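Local coordinates for 457aa long hypothetical protein (Pyrococcus horikoshii, PDB 2CSU), which is of unknown function but unites a Rossmann-type CoA-binding domain with two flavodoxin-like domains of the succinyl-CoA ligase family, at residues V27-K32 / E48-K53; N294-M299 / V369-A374; D314-K319 / V437-Y442. One frame throughout, in Å; residues are numbered along the deposited sequence.

Contact 1 lies in the N-terminal CoA-binding region. Contacts 2 and 3 both lie in the C-terminal ligase-CoA region, on the opposite side of the chain's centre. The nearest atoms of contacts 1 and 2 are about 35 Å apart, and those of contacts 1 and 3 about 30 Å, so contact 1 does not touch the other two. Contacts 2 and 3 touch, and their centres are about 11 Å apart. Lys319 follows the turn of contact 3 and pairs with the strand of contact 2: Val296 N lies 2.9 Å from Lys319 O, a probable hydrogen bond. The selenomethionine Met371 also packs on Ala441 of helix 434-450. The contacts thus sample two different alpha/beta domains.

Contact 1: residues V27-K32 / E48-K53; sequences VFKNLK and EVQGVK
Val49 and Val52 flank a tight hairpin turn, and both pack against the ring of Phe28 on the helix. The acidic side chain of Glu48, at the start of the hairpin, folds over the turn: Gly51 N donates to Glu48 OE2 at 2.7 Å, meeting the anti side of the carboxylate. Val49 comes next. Its CG1 lies 4.0 Å from Phe28 CD2, and its carbonyl O is 3.5 Å from Phe28 CE2. Phe28 CG is anti to the backbone N (chi1 -169°), which sets CG on the hairpin side.

The Gln50 side chain runs toward the helix, alongside Phe28 and in the opposite direction. Its CD sits at the ring edge, in plane, 4.0 Å from Phe28 CD2, with the amide turned 84° from the ring. The chain is extended to CD, and OE1 lies 3.3 Å from Lys29 CA. The NE2 end is satisfied outside the contact, by the carbonyls of Ser17 and Tyr25. The backbone O of Gln50 takes the one hydrogen bond between the segments: Lys32 NZ donates to Gln50 O at 2.6 Å, in the carbonyl plane. The Lys32 chain bends twice on its way there.

Gln50 and Gly51 fill the corners of a type I' turn, both with positive phi. Val52 then closes the two-residue beta hairpin with backbone bonds to Val49 in both directions. Its CB lies 3.8 Å from Phe28 CZ, near the plane of the ring.

Phe28 also packs on Val13 of strand 10-14 and on Val39 and Pro41 of strand 38-42. Val52 meets Pro41 too. The hairpin therefore extends the apolar layer between helix 23-31 and the edge of the Rossmann sheet, where strand 38-42 is outermost within the chain.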
ATOM      1  N   VAL A  27       3.967  -2.795  28.892  1.00 27.63           N
ATOM      2  CA  VAL A  27       5.042  -3.757  28.786  1.00 25.82           C
ATOM      3  C   VAL A  27       4.701  -5.032  29.562  1.00 26.50           C
ATOM      4  O   VAL A  27       4.854  -6.147  29.046  1.00 26.09           O
ATOM      5  CB  VAL A  27       6.368  -3.172  29.325  1.00 25.03           C
ATOM      6  CG1 VAL A  27       7.433  -4.236  29.329  1.00 23.03           C
ATOM      7  CG2 VAL A  27       6.800  -1.972  28.483  1.00 24.06           C
ATOM      8  N   PHE A  28       4.253  -4.874  30.806  1.00 26.09           N
ATOM      9  CA  PHE A  28       3.927  -6.084  31.544  1.00 26.27           C
ATOM     10  C   PHE A  28       2.713  -6.786  30.935  1.00 26.05           C
ATOM     11  O   PHE A  28       2.617  -8.006  30.881  1.00 26.18           O
ATOM     12  CB  PHE A  28       3.633  -5.686  32.993  1.00 25.69           C
ATOM     13  CG  PHE A  28       3.552  -6.913  33.853  1.00 26.41           C
ATOM     14  CD1 PHE A  28       4.682  -7.701  34.032  1.00 26.24           C
ATOM     15  CD2 PHE A  28       2.360  -7.245  34.473  1.00 25.97           C
ATOM     16  CE1 PHE A  28       4.615  -8.826  34.843  1.00 26.87           C
ATOM     17  CE2 PHE A  28       2.303  -8.374  35.287  1.00 25.44           C
ATOM     18  CZ  PHE A  28       3.427  -9.166  35.476  1.00 26.75           C
ATOM     19  N   LYS A  29       1.746  -5.959  30.497  1.00 27.21           N
ATOM     20  CA  LYS A  29       0.564  -6.509  29.850  1.00 28.87           C
ATOM     21  C   LYS A  29       0.947  -7.392  28.662  1.00 29.00           C
ATOM     22  O   LYS A  29       0.454  -8.497  28.479  1.00 28.64           O
ATOM     23  CB  LYS A  29      -0.298  -5.343  29.366  1.00 29.86           C
ATOM     24  CG  LYS A  29      -1.165  -5.726  28.165  1.00 33.75           C
ATOM     25  CD  LYS A  29      -2.562  -5.108  28.236  1.00 35.36           C
ATOM     26  CE  LYS A  29      -2.736  -3.935  27.264  1.00 36.89           C
ATOM     27  NZ  LYS A  29      -3.189  -2.752  27.994  1.00 40.08           N
ATOM     28  N   ASN A  30       1.834  -6.843  27.817  1.00 29.12           N
ATOM     29  CA  ASN A  30       2.273  -7.600  26.653  1.00 29.39           C
ATOM     30  C   ASN A  30       3.045  -8.856  27.062  1.00 29.84           C
ATOM     31  O   ASN A  30       2.992  -9.886  26.403  1.00 30.90           O
ATOM     32  CB  ASN A  30       3.160  -6.694  25.800  1.00 29.03           C
ATOM     33  CG  ASN A  30       2.304  -5.661  25.115  1.00 28.56           C
ATOM     34  OD1 ASN A  30       1.226  -5.947  24.603  1.00 29.28           O
ATOM     35  ND2 ASN A  30       2.819  -4.422  25.097  1.00 30.35           N
ATOM     36  N   LEU A  31       3.830  -8.801  28.133  1.00 30.11           N
ATOM     37  CA  LEU A  31       4.621  -9.961  28.518  1.00 29.85           C
ATOM     38  C   LEU A  31       3.813 -11.054  29.209  1.00 30.45           C
ATOM     39  O   LEU A  31       4.355 -12.115  29.536  1.00 30.36           O
ATOM     40  CB  LEU A  31       5.798  -9.531  29.409  1.00 28.29           C
ATOM     41  CG  LEU A  31       6.854  -8.730  28.631  1.00 28.37           C
ATOM     42  CD1 LEU A  31       7.985  -8.290  29.548  1.00 26.86           C
ATOM     43  CD2 LEU A  31       7.389  -9.595  27.494  1.00 26.90           C
ATOM     44  N   LYS A  32       2.528 -10.801  29.436  1.00 30.85           N
ATOM     45  CA  LYS A  32       1.718 -11.837  30.060  1.00 32.58           C
ATOM     46  C   LYS A  32       1.497 -13.006  29.100  1.00 33.73           C
ATOM     47  O   LYS A  32       1.083 -14.097  29.474  1.00 34.09           O
ATOM     48  CB  LYS A  32       0.372 -11.217  30.440  1.00 32.88           C
ATOM     49  CG  LYS A  32       0.492 -10.240  31.610  1.00 34.25           C
ATOM     50  CD  LYS A  32      -0.191 -10.764  32.874  1.00 34.58           C
ATOM     51  CE  LYS A  32      -1.658 -10.333  32.970  1.00 35.09           C
ATOM     52  NZ  LYS A  32      -2.119 -10.468  34.350  1.00 34.58           N
ATOM     53  N   GLU A  48       1.107  -6.209  44.021  1.00 34.54           N
ATOM     54  CA  GLU A  48       0.730  -6.971  42.849  1.00 33.27           C
ATOM     55  C   GLU A  48       0.502  -6.024  41.688  1.00 31.75           C
ATOM     56  O   GLU A  48       0.153  -4.858  41.873  1.00 31.32           O
ATOM     57  CB  GLU A  48      -0.527  -7.786  43.172  1.00 34.28           C
ATOM     58  CG  GLU A  48      -1.497  -8.030  42.043  1.00 36.48           C
ATOM     59  CD  GLU A  48      -2.476  -6.890  41.849  1.00 36.69           C
ATOM     60  OE1 GLU A  48      -3.015  -6.342  42.837  1.00 38.00           O
ATOM     61  OE2 GLU A  48      -2.709  -6.544  40.685  1.00 36.59           O
ATOM     62  N   VAL A  49       0.723  -6.531  40.485  1.00 29.63           N
ATOM     63  CA  VAL A  49       0.538  -5.737  39.292  1.00 28.00           C
ATOM     64  C   VAL A  49      -0.228  -6.566  38.296  1.00 26.73           C
ATOM     65  O   VAL A  49       0.196  -7.663  37.925  1.00 25.94           O
ATOM     66  CB  VAL A  49       1.896  -5.304  38.676  1.00 27.75           C
ATOM     67  CG1 VAL A  49       1.666  -4.609  37.343  1.00 26.87           C
ATOM     68  CG2 VAL A  49       2.606  -4.357  39.624  1.00 28.06           C
ATOM     69  N   GLN A  50      -1.368  -6.038  37.872  1.00 26.23           N
ATOM     70  CA  GLN A  50      -2.203  -6.734  36.917  1.00 25.93           C
ATOM     71  C   GLN A  50      -2.478  -8.170  37.365  1.00 26.11           C
ATOM     72  O   GLN A  50      -2.511  -9.100  36.559  1.00 26.22           O
ATOM     73  CB  GLN A  50      -1.538  -6.683  35.529  1.00 25.17           C
ATOM     74  CG  GLN A  50      -1.667  -5.295  34.895  1.00 24.72           C
ATOM     75  CD  GLN A  50      -0.866  -5.129  33.613  1.00 24.90           C
ATOM     76  OE1 GLN A  50      -1.054  -5.874  32.649  1.00 24.79           O
ATOM     77  NE2 GLN A  50       0.025  -4.138  33.594  1.00 23.79           N
ATOM     78  N   GLY A  51      -2.661  -8.333  38.672  1.00 26.82           N
ATOM     79  CA  GLY A  51      -2.969  -9.637  39.237  1.00 28.02           C
ATOM     80  C   GLY A  51      -1.793 -10.533  39.554  1.00 29.30           C
ATOM     81  O   GLY A  51      -1.987 -11.639  40.061  1.00 29.58           O
ATOM     82  N   VAL A  52      -0.581 -10.068  39.257  1.00 30.03           N
ATOM     83  CA  VAL A  52       0.613 -10.855  39.518  1.00 29.79           C
ATOM     84  C   VAL A  52       1.445 -10.297  40.673  1.00 30.68           C
ATOM     85  O   VAL A  52       1.653  -9.082  40.800  1.00 29.96           O
ATOM     86  CB  VAL A  52       1.510 -10.960  38.253  1.00 30.64           C
ATOM     87  CG1 VAL A  52       2.748 -11.794  38.556  1.00 29.22           C
ATOM     88  CG2 VAL A  52       0.726 -11.605  37.107  1.00 30.22           C
ATOM     89  N   LYS A  53       1.904 -11.210  41.521  1.00 30.96           N
ATOM     90  CA  LYS A  53       2.752 -10.881  42.678  1.00 32.18           C
ATOM     91  C   LYS A  53       3.918 -10.054  42.198  1.00 32.07           C
ATOM     92  O   LYS A  53       4.675 -10.450  41.322  1.00 31.78           O
ATOM     93  CB  LYS A  53       3.301 -12.155  43.401  1.00 33.17           C
ATOM     94  CG  LYS A  53       3.876 -11.898  44.832  1.00 35.39           C
ATOM     95  CD  LYS A  53       5.157 -12.705  45.221  1.00 37.95           C
ATOM     96  CE  LYS A  53       5.633 -12.474  46.694  1.00 38.15           C
ATOM     97  NZ  LYS A  53       5.639 -13.748  47.449  1.00 40.00           N
TER

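Contact 2: residues N294-M299 / V369-A374; sequences NKVAIM and VDMLIA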
ATOM      1  N   ASN A 294      18.632 -14.802 -13.800  1.00 38.90           N
ATOM      2  CA  ASN A 294      17.757 -13.644 -13.706  1.00 38.23           C
ATOM      3  C   ASN A 294      16.659 -13.642 -14.770  1.00 37.32           C
ATOM      4  O   ASN A 294      16.099 -12.591 -15.080  1.00 37.09           O
ATOM      5  CB  ASN A 294      18.571 -12.358 -13.848  1.00 38.60           C
ATOM      6  CG  ASN A 294      19.049 -12.132 -15.275  1.00 38.58           C
ATOM      7  OD1 ASN A 294      19.423 -13.074 -15.971  1.00 37.79           O
ATOM      8  ND2 ASN A 294      19.037 -10.878 -15.713  1.00 38.60           N
ATOM      9  N   LYS A 295      16.361 -14.805 -15.335  1.00 36.57           N
ATOM     10  CA  LYS A 295      15.331 -14.901 -16.365  1.00 36.07           C
ATOM     11  C   LYS A 295      14.010 -15.293 -15.703  1.00 34.56           C
ATOM     12  O   LYS A 295      13.852 -16.400 -15.184  1.00 33.85           O
ATOM     13  CB  LYS A 295      15.738 -15.931 -17.422  1.00 37.70           C
ATOM     14  CG  LYS A 295      17.011 -15.560 -18.185  1.00 39.43           C
ATOM     15  CD  LYS A 295      16.857 -14.237 -18.929  1.00 41.12           C
ATOM     16  CE  LYS A 295      18.131 -13.843 -19.676  1.00 42.30           C
ATOM     17  NZ  LYS A 295      19.296 -13.632 -18.765  1.00 42.50           N
ATOM     18  N   VAL A 296      13.057 -14.375 -15.737  1.00 32.20           N
ATOM     19  CA  VAL A 296      11.785 -14.607 -15.086  1.00 30.14           C
ATOM     20  C   VAL A 296      10.655 -14.929 -16.040  1.00 29.71           C
ATOM     21  O   VAL A 296      10.639 -14.477 -17.186  1.00 29.13           O
ATOM     22  CB  VAL A 296      11.394 -13.365 -14.250  1.00 30.12           C
ATOM     23  CG1 VAL A 296      10.176 -13.653 -13.392  1.00 30.75           C
ATOM     24  CG2 VAL A 296      12.567 -12.940 -13.399  1.00 30.58           C
ATOM     25  N   ALA A 297       9.715 -15.730 -15.555  1.00 28.36           N
ATOM     26  CA  ALA A 297       8.538 -16.076 -16.333  1.00 27.74           C
ATOM     27  C   ALA A 297       7.352 -15.416 -15.647  1.00 26.98           C
ATOM     28  O   ALA A 297       7.161 -15.555 -14.430  1.00 26.45           O
ATOM     29  CB  ALA A 297       8.338 -17.578 -16.370  1.00 27.30           C
ATOM     30  N   ILE A 298       6.562 -14.691 -16.426  1.00 26.60           N
ATOM     31  CA  ILE A 298       5.379 -14.034 -15.900  1.00 26.15           C
ATOM     32  C   ILE A 298       4.112 -14.724 -16.403  1.00 26.96           C
ATOM     33  O   ILE A 298       3.923 -14.865 -17.612  1.00 26.90           O
ATOM     34  CB  ILE A 298       5.279 -12.562 -16.350  1.00 26.14           C
ATOM     35  CG1 ILE A 298       6.487 -11.756 -15.853  1.00 27.78           C
ATOM     36  CG2 ILE A 298       3.983 -11.959 -15.826  1.00 25.20           C
ATOM     37  CD1 ILE A 298       6.581 -10.380 -16.490  1.00 28.39           C
HETATM   38  N   MSE A 299       3.258 -15.167 -15.481  1.00 26.70           N
HETATM   39  CA  MSE A 299       1.978 -15.765 -15.873  1.00 27.94           C
HETATM   40  C   MSE A 299       0.886 -14.873 -15.258  1.00 26.73           C
HETATM   41  O   MSE A 299       1.000 -14.441 -14.109  1.00 26.91           O
HETATM   42  CB  MSE A 299       1.866 -17.226 -15.399  1.00 29.86           C
HETATM   43  CG  MSE A 299       2.326 -17.520 -13.969  1.00 33.18           C
HETATM   44 SE   MSE A 299       2.256 -19.303 -13.566  1.00 38.20          SE
HETATM   45  CE  MSE A 299       0.639 -19.384 -13.146  1.00 30.55           C
ATOM     46  N   VAL A 369      13.497 -20.851 -17.393  1.00 42.25           N
ATOM     47  CA  VAL A 369      12.846 -20.049 -16.365  1.00 40.82           C
ATOM     48  C   VAL A 369      13.604 -20.207 -15.052  1.00 39.92           C
ATOM     49  O   VAL A 369      13.816 -21.325 -14.576  1.00 39.35           O
ATOM     50  CB  VAL A 369      11.376 -20.485 -16.163  1.00 40.36           C
ATOM     51  CG1 VAL A 369      10.732 -19.668 -15.047  1.00 40.49           C
ATOM     52  CG2 VAL A 369      10.596 -20.293 -17.466  1.00 40.44           C
ATOM     53  N   ASP A 370      14.026 -19.086 -14.475  1.00 39.08           N
ATOM     54  CA  ASP A 370      14.755 -19.103 -13.211  1.00 37.85           C
ATOM     55  C   ASP A 370      13.834 -18.696 -12.066  1.00 37.37           C
ATOM     56  O   ASP A 370      14.066 -19.050 -10.909  1.00 36.33           O
ATOM     57  CB  ASP A 370      15.935 -18.139 -13.282  1.00 38.35           C
ATOM     58  CG  ASP A 370      16.954 -18.557 -14.320  1.00 38.67           C
ATOM     59  OD1 ASP A 370      17.603 -17.669 -14.915  1.00 37.47           O
ATOM     60  OD2 ASP A 370      17.096 -19.783 -14.525  1.00 38.31           O
HETATM   61  N   MSE A 371      12.791 -17.952 -12.407  1.00 36.31           N
HETATM   62  CA  MSE A 371      11.843 -17.474 -11.420  1.00 36.43           C
HETATM   63  C   MSE A 371      10.451 -17.361 -12.040  1.00 34.69           C
HETATM   64  O   MSE A 371      10.318 -17.051 -13.214  1.00 34.57           O
HETATM   65  CB  MSE A 371      12.313 -16.111 -10.896  1.00 38.20           C
HETATM   66  CG  MSE A 371      11.630 -15.644  -9.620  1.00 40.27           C
HETATM   67 SE   MSE A 371      12.545 -14.293  -8.846  1.00 46.00          SE
HETATM   68  CE  MSE A 371      11.769 -13.048  -9.496  1.00 36.86           C
ATOM     69  N   LEU A 372       9.421 -17.619 -11.246  1.00 33.36           N
ATOM     70  CA  LEU A 372       8.050 -17.540 -11.728  1.00 32.98           C
ATOM     71  C   LEU A 372       7.251 -16.516 -10.921  1.00 32.25           C
ATOM     72  O   LEU A 372       7.170 -16.599  -9.697  1.00 32.70           O
ATOM     73  CB  LEU A 372       7.386 -18.923 -11.631  1.00 34.27           C
ATOM     74  CG  LEU A 372       5.959 -19.142 -12.152  1.00 35.98           C
ATOM     75  CD1 LEU A 372       5.943 -18.891 -13.652  1.00 37.07           C
ATOM     76  CD2 LEU A 372       5.485 -20.538 -11.881  1.00 37.17           C
ATOM     77  N   ILE A 373       6.683 -15.541 -11.614  1.00 30.81           N
ATOM     78  CA  ILE A 373       5.783 -14.551 -11.022  1.00 29.84           C
ATOM     79  C   ILE A 373       4.322 -14.796 -11.417  1.00 29.12           C
ATOM     80  O   ILE A 373       3.930 -14.683 -12.571  1.00 29.59           O
ATOM     81  CB  ILE A 373       6.225 -13.161 -11.483  1.00 29.58           C
ATOM     82  CG1 ILE A 373       7.529 -12.767 -10.783  1.00 30.31           C
ATOM     83  CG2 ILE A 373       5.154 -12.117 -11.112  1.00 29.62           C
ATOM     84  CD1 ILE A 373       7.973 -11.346 -11.134  1.00 29.85           C
ATOM     85  N   ALA A 374       3.518 -15.182 -10.409  1.00 28.43           N
ATOM     86  CA  ALA A 374       2.099 -15.418 -10.688  1.00 26.98           C
ATOM     87  C   ALA A 374       1.222 -14.193 -10.374  1.00 26.14           C
ATOM     88  O   ALA A 374       1.124 -13.730  -9.246  1.00 26.58           O
ATOM     89  CB  ALA A 374       1.643 -16.614  -9.847  1.00 27.75           C
TER
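Val296 and Met371 are neighbours on adjacent parallel strands, and their side chains lie side by side, pointing the same way. Met371, a selenomethionine, begins with CB 4.0 Å from Val296 CG2. The chain then runs extended through CG to SE. A bend at chi3 (94°) sets CE, which returns to Val296 CG2 at 4.0 Å. On the same face, Val296 CG1 touches Ile373 CG1 at 3.8 Å. Met371 and Ile373 are covered there by helix 434-450.

The other face carries Ala297, Leu372 and Met299. Ala297 CB is pressed against Val369 CG1 at 3.4 Å, tighter than usual for two carbons. Met299, also a selenomethionine, crosses Leu372, with its SE 3.7 Å from Leu372 CD1. Helix 353-365 packs on both.

The backbones are joined by the hydrogen bonds of a parallel strand pair. Ala297 N donates to Met371 O at 2.8 Å. Ile373 N reaches Ala297 O at 2.9 Å, and Met299 N reaches Ile373 O at 3.0 Å. At the start of the pair, Lys295 O receives Asp370 N and, weakly, Met371 N.

A mostly parallel sheet, buried here, with an apolar helix layer on each face, is consistent with a three-layer alpha/beta/alpha sandwich, as in the flavodoxin-like fold of this family.

Contact 3: residues D314-K319 / V437-Y442; sequences DKRGLK and VASAAY
Arg316 and Leu318 bracket Gly317 in a Schellman motif that ends helix 303-314, and both side chains reach helix 434-450. The tight part is at Leu318. Its CD1 is pushed to within 3.2 Å of Ala441 CB, closer than normal carbon contact. Leu313 of helix 303-314 packs on both residues, and Leu407 of strand 406-411 reaches Ala441, so this corner is buried.

The outer part is more open to solvent: Arg316 and Tyr442 are both partly exposed. Tyr442 CG is anti to the backbone N (chi1 168°), and the ring presents a face to Arg316. The guanidinium lies flat on it in a cation-pi stack, with the centres of the two groups 4.7 Å apart and their planes 30° apart. NH1 makes the close approach over the face, 3.2 Å from Tyr442 CD2. Behind it, Arg316 CD rests on Tyr442 CB at 3.7 Å.

The second terminal nitrogen, NH2, has a long, weak ion pair with Glu278. Ser439 OG is held mainly by the carbonyl O of Glu435 in its own helix. Arg316 NH2 adds only a weak bond to Ser439 OG, 3.0 Å long and bent to 130° at the hydrogen.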
ATOM      1  N   ASP A 314      11.903  -4.678 -15.436  1.00 37.61           N
ATOM      2  CA  ASP A 314      12.891  -4.228 -16.408  1.00 39.96           C
ATOM      3  C   ASP A 314      13.820  -3.169 -15.811  1.00 41.24           C
ATOM      4  O   ASP A 314      15.037  -3.298 -15.797  1.00 41.55           O
ATOM      5  CB  ASP A 314      12.147  -3.648 -17.612  1.00 40.57           C
ATOM      6  CG  ASP A 314      13.121  -3.464 -18.766  1.00 41.34           C
ATOM      7  OD1 ASP A 314      13.926  -2.534 -18.695  1.00 40.85           O
ATOM      8  OD2 ASP A 314      13.067  -4.242 -19.716  1.00 42.68           O
ATOM      9  N   LYS A 315      13.199  -2.071 -15.341  1.00 42.99           N
ATOM     10  CA  LYS A 315      13.985  -1.004 -14.736  1.00 45.01           C
ATOM     11  C   LYS A 315      14.762  -1.502 -13.514  1.00 45.21           C
ATOM     12  O   LYS A 315      15.605  -0.818 -12.950  1.00 44.99           O
ATOM     13  CB  LYS A 315      13.030   0.118 -14.326  1.00 46.71           C
ATOM     14  CG  LYS A 315      12.379  -0.142 -12.965  1.00 49.78           C
ATOM     15  CD  LYS A 315      10.961   0.425 -12.885  1.00 52.47           C
ATOM     16  CE  LYS A 315      10.886   1.701 -12.038  1.00 54.16           C
ATOM     17  NZ  LYS A 315       9.491   2.111 -11.890  1.00 55.98           N
ATOM     18  N   ARG A 316      14.420  -2.732 -13.087  1.00 45.46           N
ATOM     19  CA  ARG A 316      15.107  -3.312 -11.938  1.00 45.37           C
ATOM     20  C   ARG A 316      16.276  -4.202 -12.370  1.00 44.91           C
ATOM     21  O   ARG A 316      17.048  -4.696 -11.558  1.00 44.66           O
ATOM     22  CB  ARG A 316      14.093  -4.136 -11.144  1.00 46.43           C
ATOM     23  CG  ARG A 316      13.371  -3.305 -10.083  1.00 47.96           C
ATOM     24  CD  ARG A 316      14.207  -3.147  -8.809  1.00 48.64           C
ATOM     25  NE  ARG A 316      13.386  -2.620  -7.715  1.00 49.39           N
ATOM     26  CZ  ARG A 316      14.021  -2.278  -6.578  1.00 49.66           C
ATOM     27  NH1 ARG A 316      15.331  -2.416  -6.482  1.00 49.65           N
ATOM     28  NH2 ARG A 316      13.318  -1.796  -5.550  1.00 49.68           N
ATOM     29  N   GLY A 317      16.341  -4.331 -13.689  1.00 44.49           N
ATOM     30  CA  GLY A 317      17.415  -5.096 -14.289  1.00 44.30           C
ATOM     31  C   GLY A 317      17.097  -6.556 -14.544  1.00 44.08           C
ATOM     32  O   GLY A 317      17.932  -7.289 -15.060  1.00 43.98           O
ATOM     33  N   LEU A 318      15.907  -7.003 -14.171  1.00 43.86           N
ATOM     34  CA  LEU A 318      15.549  -8.386 -14.419  1.00 44.23           C
ATOM     35  C   LEU A 318      15.146  -8.532 -15.879  1.00 43.72           C
ATOM     36  O   LEU A 318      14.681  -7.580 -16.498  1.00 43.96           O
ATOM     37  CB  LEU A 318      14.404  -8.821 -13.500  1.00 45.14           C
ATOM     38  CG  LEU A 318      14.864  -9.178 -12.085  1.00 45.41           C
ATOM     39  CD1 LEU A 318      13.679  -9.521 -11.219  1.00 45.46           C
ATOM     40  CD2 LEU A 318      15.822 -10.354 -12.155  1.00 45.48           C
ATOM     41  N   LYS A 319      15.325  -9.725 -16.429  1.00 43.30           N
ATOM     42  CA  LYS A 319      14.981  -9.965 -17.821  1.00 43.25           C
ATOM     43  C   LYS A 319      13.977 -11.110 -17.985  1.00 42.70           C
ATOM     44  O   LYS A 319      13.947 -12.038 -17.181  1.00 41.43           O
ATOM     45  CB  LYS A 319      16.255 -10.271 -18.615  1.00 43.93           C
ATOM     46  CG  LYS A 319      17.290  -9.156 -18.592  1.00 44.78           C
ATOM     47  CD  LYS A 319      16.772  -7.891 -19.256  1.00 46.01           C
ATOM     48  CE  LYS A 319      17.890  -6.849 -19.395  1.00 47.15           C
ATOM     49  NZ  LYS A 319      17.425  -5.565 -20.012  1.00 46.68           N
ATOM     50  N   VAL A 437       6.299  -6.701  -6.104  1.00 22.93           N
ATOM     51  CA  VAL A 437       6.745  -8.025  -6.518  1.00 21.39           C
ATOM     52  C   VAL A 437       8.072  -7.871  -7.288  1.00 21.52           C
ATOM     53  O   VAL A 437       8.958  -8.710  -7.178  1.00 21.06           O
ATOM     54  CB  VAL A 437       5.637  -8.756  -7.374  1.00 22.11           C
ATOM     55  CG1 VAL A 437       5.343  -7.994  -8.651  1.00 19.45           C
ATOM     56  CG2 VAL A 437       6.053 -10.206  -7.675  1.00 21.36           C
ATOM     57  N   ALA A 438       8.218  -6.779  -8.038  1.00 21.00           N
ATOM     58  CA  ALA A 438       9.460  -6.534  -8.785  1.00 22.41           C
ATOM     59  C   ALA A 438      10.615  -6.328  -7.814  1.00 22.62           C
ATOM     60  O   ALA A 438      11.717  -6.821  -8.037  1.00 23.04           O
ATOM     61  CB  ALA A 438       9.317  -5.286  -9.706  1.00 22.57           C
ATOM     62  N   SER A 439      10.373  -5.600  -6.730  1.00 22.67           N
ATOM     63  CA  SER A 439      11.431  -5.376  -5.750  1.00 22.40           C
ATOM     64  C   SER A 439      11.866  -6.689  -5.138  1.00 22.73           C
ATOM     65  O   SER A 439      13.057  -6.916  -4.910  1.00 22.56           O
ATOM     66  CB  SER A 439      10.952  -4.438  -4.638  1.00 23.54           C
ATOM     67  OG  SER A 439      10.650  -3.157  -5.147  1.00 25.88           O
ATOM     68  N   ALA A 440      10.893  -7.559  -4.874  1.00 23.51           N
ATOM     69  CA  ALA A 440      11.178  -8.856  -4.277  1.00 23.64           C
ATOM     70  C   ALA A 440      11.986  -9.697  -5.236  1.00 24.03           C
ATOM     71  O   ALA A 440      12.941 -10.366  -4.835  1.00 23.57           O
ATOM     72  CB  ALA A 440       9.871  -9.582  -3.909  1.00 23.90           C
ATOM     73  N   ALA A 441      11.579  -9.671  -6.501  1.00 25.13           N
ATOM     74  CA  ALA A 441      12.256 -10.409  -7.562  1.00 26.90           C
ATOM     75  C   ALA A 441      13.703  -9.943  -7.652  1.00 28.50           C
ATOM     76  O   ALA A 441      14.624 -10.746  -7.835  1.00 29.56           O
ATOM     77  CB  ALA A 441      11.561 -10.151  -8.883  1.00 26.31           C
ATOM     78  N   TYR A 442      13.886  -8.629  -7.533  1.00 29.26           N
ATOM     79  CA  TYR A 442      15.210  -8.017  -7.585  1.00 29.64           C
ATOM     80  C   TYR A 442      16.051  -8.451  -6.388  1.00 29.43           C
ATOM     81  O   TYR A 442      17.222  -8.784  -6.540  1.00 29.27           O
ATOM     82  CB  TYR A 442      15.092  -6.490  -7.583  1.00 31.72           C
ATOM     83  CG  TYR A 442      16.415  -5.783  -7.356  1.00 33.81           C
ATOM     84  CD1 TYR A 442      17.367  -5.696  -8.372  1.00 35.24           C
ATOM     85  CD2 TYR A 442      16.729  -5.237  -6.110  1.00 35.14           C
ATOM     86  CE1 TYR A 442      18.607  -5.079  -8.156  1.00 35.26           C
ATOM     87  CE2 TYR A 442      17.959  -4.625  -5.877  1.00 35.90           C
ATOM     88  CZ  TYR A 442      18.894  -4.550  -6.905  1.00 36.01           C
ATOM     89  OH  TYR A 442      20.116  -3.966  -6.676  1.00 36.89           O
TER